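Local coordinates for protein phosphodiesterase (Trypanosoma brucei brucei, PDB 5H2Q) that belongs to the cyclic nucleotide phosphodiesterase family, an all-helical fold, modelled here with zinc and magnesium ions and the ligand LLI, at residues Q62-S67 with T114-F119; L76-K81 with V169-D174. All blocks are in the same frame, centred on the assembly; numbering follows the deposited sequence.

Contact 1 (Q62-S67 with T114-F119)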
# COMPACT_ATOMS: atom_id res chain seq x y z
N GLN A 62 21.13 -3.47 0.32
CA GLN A 62 22.57 -3.77 0.30
C GLN A 62 22.85 -5.12 -0.37
O GLN A 62 23.73 -5.22 -1.23
CB GLN A 62 23.15 -3.75 1.71
CG GLN A 62 23.02 -2.40 2.47
CD GLN A 62 21.78 -2.32 3.34
OE1 GLN A 62 20.69 -2.73 2.93
NE2 GLN A 62 21.89 -1.72 4.52
N LYS A 63 22.03 -6.14 -0.02
CA LYS A 63 22.13 -7.49 -0.59
C LYS A 63 21.86 -7.51 -2.08
O LYS A 63 22.35 -8.42 -2.76
CB LYS A 63 21.14 -8.44 0.09
CG LYS A 63 21.52 -8.80 1.49
CD LYS A 63 20.42 -9.67 2.15
CE LYS A 63 20.83 -9.89 3.58
NZ LYS A 63 19.82 -10.63 4.38
N PHE A 64 21.08 -6.54 -2.60
CA PHE A 64 20.74 -6.50 -4.01
C PHE A 64 21.44 -5.37 -4.77
O PHE A 64 21.06 -5.08 -5.90
CB PHE A 64 19.21 -6.51 -4.23
CG PHE A 64 18.65 -7.79 -3.65
CD1 PHE A 64 18.98 -9.03 -4.21
CD2 PHE A 64 17.89 -7.77 -2.48
CE1 PHE A 64 18.53 -10.22 -3.62
CE2 PHE A 64 17.45 -8.97 -1.89
CZ PHE A 64 17.80 -10.18 -2.45
N GLY A 65 22.52 -4.86 -4.20
CA GLY A 65 23.37 -3.88 -4.86
C GLY A 65 22.74 -2.52 -5.03
O GLY A 65 23.13 -1.76 -5.93
N CYS A 66 21.74 -2.22 -4.19
CA CYS A 66 21.09 -0.91 -4.17
C CYS A 66 21.81 -0.08 -3.12
O CYS A 66 21.69 -0.36 -1.92
CB CYS A 66 19.60 -1.04 -3.85
SG CYS A 66 18.76 0.55 -3.72
N SER A 67 22.58 0.93 -3.57
CA SER A 67 23.33 1.80 -2.68
C SER A 67 22.38 2.63 -1.82
O SER A 67 21.20 2.81 -2.18
CB SER A 67 24.24 2.73 -3.49
OG SER A 67 23.49 3.77 -4.10
N THR A 114 11.09 -15.47 -1.52
CA THR A 114 12.54 -15.35 -1.50
C THR A 114 12.87 -13.96 -0.95
O THR A 114 12.03 -13.07 -0.96
CB THR A 114 13.14 -15.48 -2.90
OG1 THR A 114 12.74 -14.37 -3.71
CG2 THR A 114 12.81 -16.83 -3.59
N GLU A 115 14.11 -13.79 -0.49
CA GLU A 115 14.63 -12.52 0.01
C GLU A 115 14.48 -11.41 -1.05
O GLU A 115 14.07 -10.29 -0.70
CB GLU A 115 16.10 -12.74 0.32
CG GLU A 115 16.61 -11.89 1.43
CD GLU A 115 17.93 -12.41 1.96
OE1 GLU A 115 18.80 -12.79 1.15
OE2 GLU A 115 18.09 -12.39 3.19
N LEU A 116 14.77 -11.72 -2.33
CA LEU A 116 14.58 -10.76 -3.42
C LEU A 116 13.13 -10.33 -3.49
O LEU A 116 12.87 -9.13 -3.60
CB LEU A 116 15.04 -11.32 -4.78
CG LEU A 116 14.81 -10.39 -6.01
CD1 LEU A 116 15.41 -8.99 -5.80
CD2 LEU A 116 15.27 -11.02 -7.28
N GLU A 117 12.18 -11.28 -3.41
CA GLU A 117 10.74 -10.93 -3.47
C GLU A 117 10.30 -10.03 -2.29
O GLU A 117 9.44 -9.17 -2.45
CB GLU A 117 9.90 -12.19 -3.57
CG GLU A 117 10.01 -12.88 -4.92
CD GLU A 117 9.59 -14.32 -4.91
OE1 GLU A 117 9.39 -14.89 -3.81
OE2 GLU A 117 9.39 -14.87 -6.01
N CYS A 118 10.91 -10.23 -1.11
CA CYS A 118 10.63 -9.39 0.06
C CYS A 118 11.08 -7.96 -0.23
O CYS A 118 10.31 -7.03 -0.01
CB CYS A 118 11.32 -9.95 1.29
SG CYS A 118 10.59 -11.50 1.89
N PHE A 119 12.29 -7.80 -0.79
CA PHE A 119 12.80 -6.48 -1.18
C PHE A 119 11.86 -5.86 -2.21
O PHE A 119 11.44 -4.71 -2.05
CB PHE A 119 14.21 -6.63 -1.80
CG PHE A 119 14.79 -5.32 -2.25
CD1 PHE A 119 14.80 -4.22 -1.41
CD2 PHE A 119 15.32 -5.18 -3.53
CE1 PHE A 119 15.37 -2.99 -1.82
CE2 PHE A 119 15.87 -3.95 -3.95
CZ PHE A 119 15.88 -2.87 -3.09
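Phe64 reaches across from the end of helix 60-63 and lays its ring on the first turn of helix 115-127. Its CB lies 4.2 Å from CD2 of Phe119, and with CG anti to the carbonyl carbon (chi1 -61°) the ring is carried out toward Leu116. CG and CD1 sit by Leu116 CD1, which covers one face almost over its centre, a CH-pi contact of 3.9 Å from Leu116 CD1 to the Phe64 centroid. Farther round the ring, CD2 meets Phe119 CD2 at 3.8 Å, obliquely; those two rings are nearly parallel (19°) but slid so far apart that they barely overlap. CE1 lies against Leu116 CB, CE2 against Leu116 CA, and the tip, CZ, presses on the backbone, 3.4 Å from Leu116 N. The opposite face of the Phe64 ring has Lys63 CB over its rim.

Lys63, extended beyond CG, crosses Glu115 at about a right angle and ends in a salt bridge, NZ to Glu115 OE2 at 2.7 Å, the oxygen being approached from above the carboxylate plane. Gly65, at positive phi, is the C' residue of the Schellman motif closing helix 60-63, while a capping box of Thr114 and Glu117 starts helix 115-127. Leu183 packs on both Phe64 and Leu116. Ring packing carries the buried part; the ion pair joins two exposed residues and so probably adds less than a buried pair would.

Contact 2 (L76-K81 with V169-D174)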
# COMPACT_ATOMS: atom_id res chain seq x y z
N LEU A 76 12.70 9.74 -2.46
CA LEU A 76 12.34 11.14 -2.70
C LEU A 76 11.65 11.33 -4.04
O LEU A 76 10.71 12.13 -4.12
CB LEU A 76 13.55 12.08 -2.51
CG LEU A 76 14.19 11.97 -1.09
CD1 LEU A 76 15.48 12.71 -1.01
CD2 LEU A 76 13.26 12.43 -0.02
N GLN A 77 12.04 10.57 -5.08
CA GLN A 77 11.34 10.64 -6.39
C GLN A 77 9.89 10.16 -6.22
O GLN A 77 8.98 10.79 -6.73
CB GLN A 77 12.07 9.86 -7.48
CG GLN A 77 13.40 10.46 -7.92
CD GLN A 77 13.33 11.77 -8.69
OE1 GLN A 77 12.31 12.48 -8.73
NE2 GLN A 77 14.47 12.18 -9.22
N CYS A 78 9.67 9.08 -5.42
CA CYS A 78 8.32 8.61 -5.12
C CYS A 78 7.57 9.74 -4.41
O CYS A 78 6.48 10.07 -4.80
CB CYS A 78 8.34 7.37 -4.23
SG CYS A 78 8.84 5.86 -5.11
N ARG A 79 8.16 10.29 -3.34
CA ARG A 79 7.49 11.32 -2.53
C ARG A 79 6.99 12.48 -3.37
O ARG A 79 5.86 12.91 -3.19
CB ARG A 79 8.45 11.82 -1.46
CG ARG A 79 7.74 12.72 -0.45
CD ARG A 79 8.64 13.13 0.69
NE ARG A 79 9.71 14.00 0.21
CZ ARG A 79 10.59 14.62 1.01
NH1 ARG A 79 10.55 14.42 2.32
NH2 ARG A 79 11.51 15.42 0.49
N LYS A 80 7.80 12.90 -4.36
CA LYS A 80 7.45 14.02 -5.27
C LYS A 80 6.17 13.78 -6.06
O LYS A 80 5.51 14.73 -6.46
CB LYS A 80 8.61 14.29 -6.25
CG LYS A 80 9.78 14.99 -5.58
CD LYS A 80 10.91 15.23 -6.56
CE LYS A 80 12.05 15.99 -5.92
NZ LYS A 80 11.64 17.34 -5.46
N LYS A 81 5.84 12.50 -6.30
CA LYS A 81 4.67 12.10 -7.09
C LYS A 81 3.42 11.83 -6.26
O LYS A 81 2.40 11.43 -6.83
CB LYS A 81 5.02 10.90 -8.00
CG LYS A 81 6.12 11.25 -8.99
CD LYS A 81 5.78 10.86 -10.41
CE LYS A 81 6.32 11.87 -11.39
NZ LYS A 81 5.23 12.71 -11.97
N VAL A 169 7.80 2.72 -13.41
CA VAL A 169 8.78 2.39 -14.46
C VAL A 169 9.58 3.65 -14.82
O VAL A 169 10.81 3.57 -15.00
CB VAL A 169 8.06 1.71 -15.66
CG1 VAL A 169 9.00 1.58 -16.86
CG2 VAL A 169 7.51 0.34 -15.25
N GLU A 170 8.90 4.80 -14.91
CA GLU A 170 9.57 6.07 -15.21
C GLU A 170 10.64 6.39 -14.14
O GLU A 170 11.77 6.74 -14.47
CB GLU A 170 8.54 7.19 -15.29
CG GLU A 170 9.16 8.53 -15.65
CD GLU A 170 8.12 9.55 -16.05
OE1 GLU A 170 8.21 10.06 -17.19
OE2 GLU A 170 7.17 9.78 -15.26
N ILE A 171 10.26 6.28 -12.85
CA ILE A 171 11.20 6.56 -11.75
C ILE A 171 12.41 5.65 -11.85
O ILE A 171 13.54 6.09 -11.76
CB ILE A 171 10.51 6.48 -10.36
CG1 ILE A 171 9.52 7.68 -10.17
CG2 ILE A 171 11.56 6.45 -9.21
CD1 ILE A 171 8.55 7.55 -9.00
N LEU A 172 12.14 4.37 -12.06
CA LEU A 172 13.19 3.40 -12.15
C LEU A 172 14.03 3.49 -13.44
O LEU A 172 15.07 2.85 -13.51
CB LEU A 172 12.61 2.00 -11.95
CG LEU A 172 11.89 1.77 -10.60
CD1 LEU A 172 11.06 0.47 -10.67
CD2 LEU A 172 12.90 1.67 -9.41
N SER A 173 13.59 4.27 -14.45
CA SER A 173 14.34 4.41 -15.71
C SER A 173 15.57 5.30 -15.53
O SER A 173 16.44 5.28 -16.38
CB SER A 173 13.44 4.94 -16.83
OG SER A 173 13.11 6.31 -16.63
N ASP A 174 15.62 6.11 -14.44
CA ASP A 174 16.75 6.97 -14.07
C ASP A 174 17.72 6.10 -13.26
O ASP A 174 17.35 5.69 -12.16
CB ASP A 174 16.24 8.16 -13.21
CG ASP A 174 17.27 9.17 -12.68
OD1 ASP A 174 18.48 8.97 -12.93
OD2 ASP A 174 16.86 10.10 -11.95
O HOH W 1 16.68 10.50 -9.25
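Ile171 reaches from helix 159-172 to the last turns of helix 68-80, and its two branches do separate jobs. CG2, anti to the backbone N, meets Gln77 CB at 3.9 Å. CD1, at the end of the other branch, lies 4.0 Å from Cys78 CA and also touches Gln77 O, with Cys78 SG a little farther off at 4.3 Å. Phe74, one turn earlier on helix 68-80, also packs on Ile171, a buried residue. The contact joins the C-terminal ends of two helices in the all-helical phosphodiesterase fold; the Cys78 side chain is about 13 Å from the bound zinc ion, and no residue of the two segments is among the zinc ligands.

Away from Ile171 the fit is looser and polar. Gln77, bent at chi2 (-70°), turns its amide toward Asp174, yet NE2 and OD2 stay 4.2 Å apart, and the amide and carboxylate planes are 63° apart. A water bridges them, accepting from Gln77 NE2 at 2.8 Å and donating to Asp174 OD2 at 2.7 Å, while Asp174 OD1 accepts a hydrogen bond from Glu176 N. Past Ile171 in the other direction, Lys81 and exposed Glu170 carry opposite charges without an ion pair, NZ and OE2 remaining 4.8 Å apart.

From the N terminus, the chain first passes through 62-67, at the end of helix 60-63, then along helix 68-80 to 76-81, so the first halves of both contacts lie on consecutive helices. Contact 1 closes its loop when the chain returns at 114-119, the start of helix 115-127, after 46 intervening residues that include helix 90-105. Contact 2 closes later, at 169-174, with 87 residues between its segments. Because the segments alternate, the two loops cross. Their centres lie 18 Å apart and they do not touch. Together they tie the consecutive helices 60-63 and 68-80 to helices 115-127 and 159-172 of the family region.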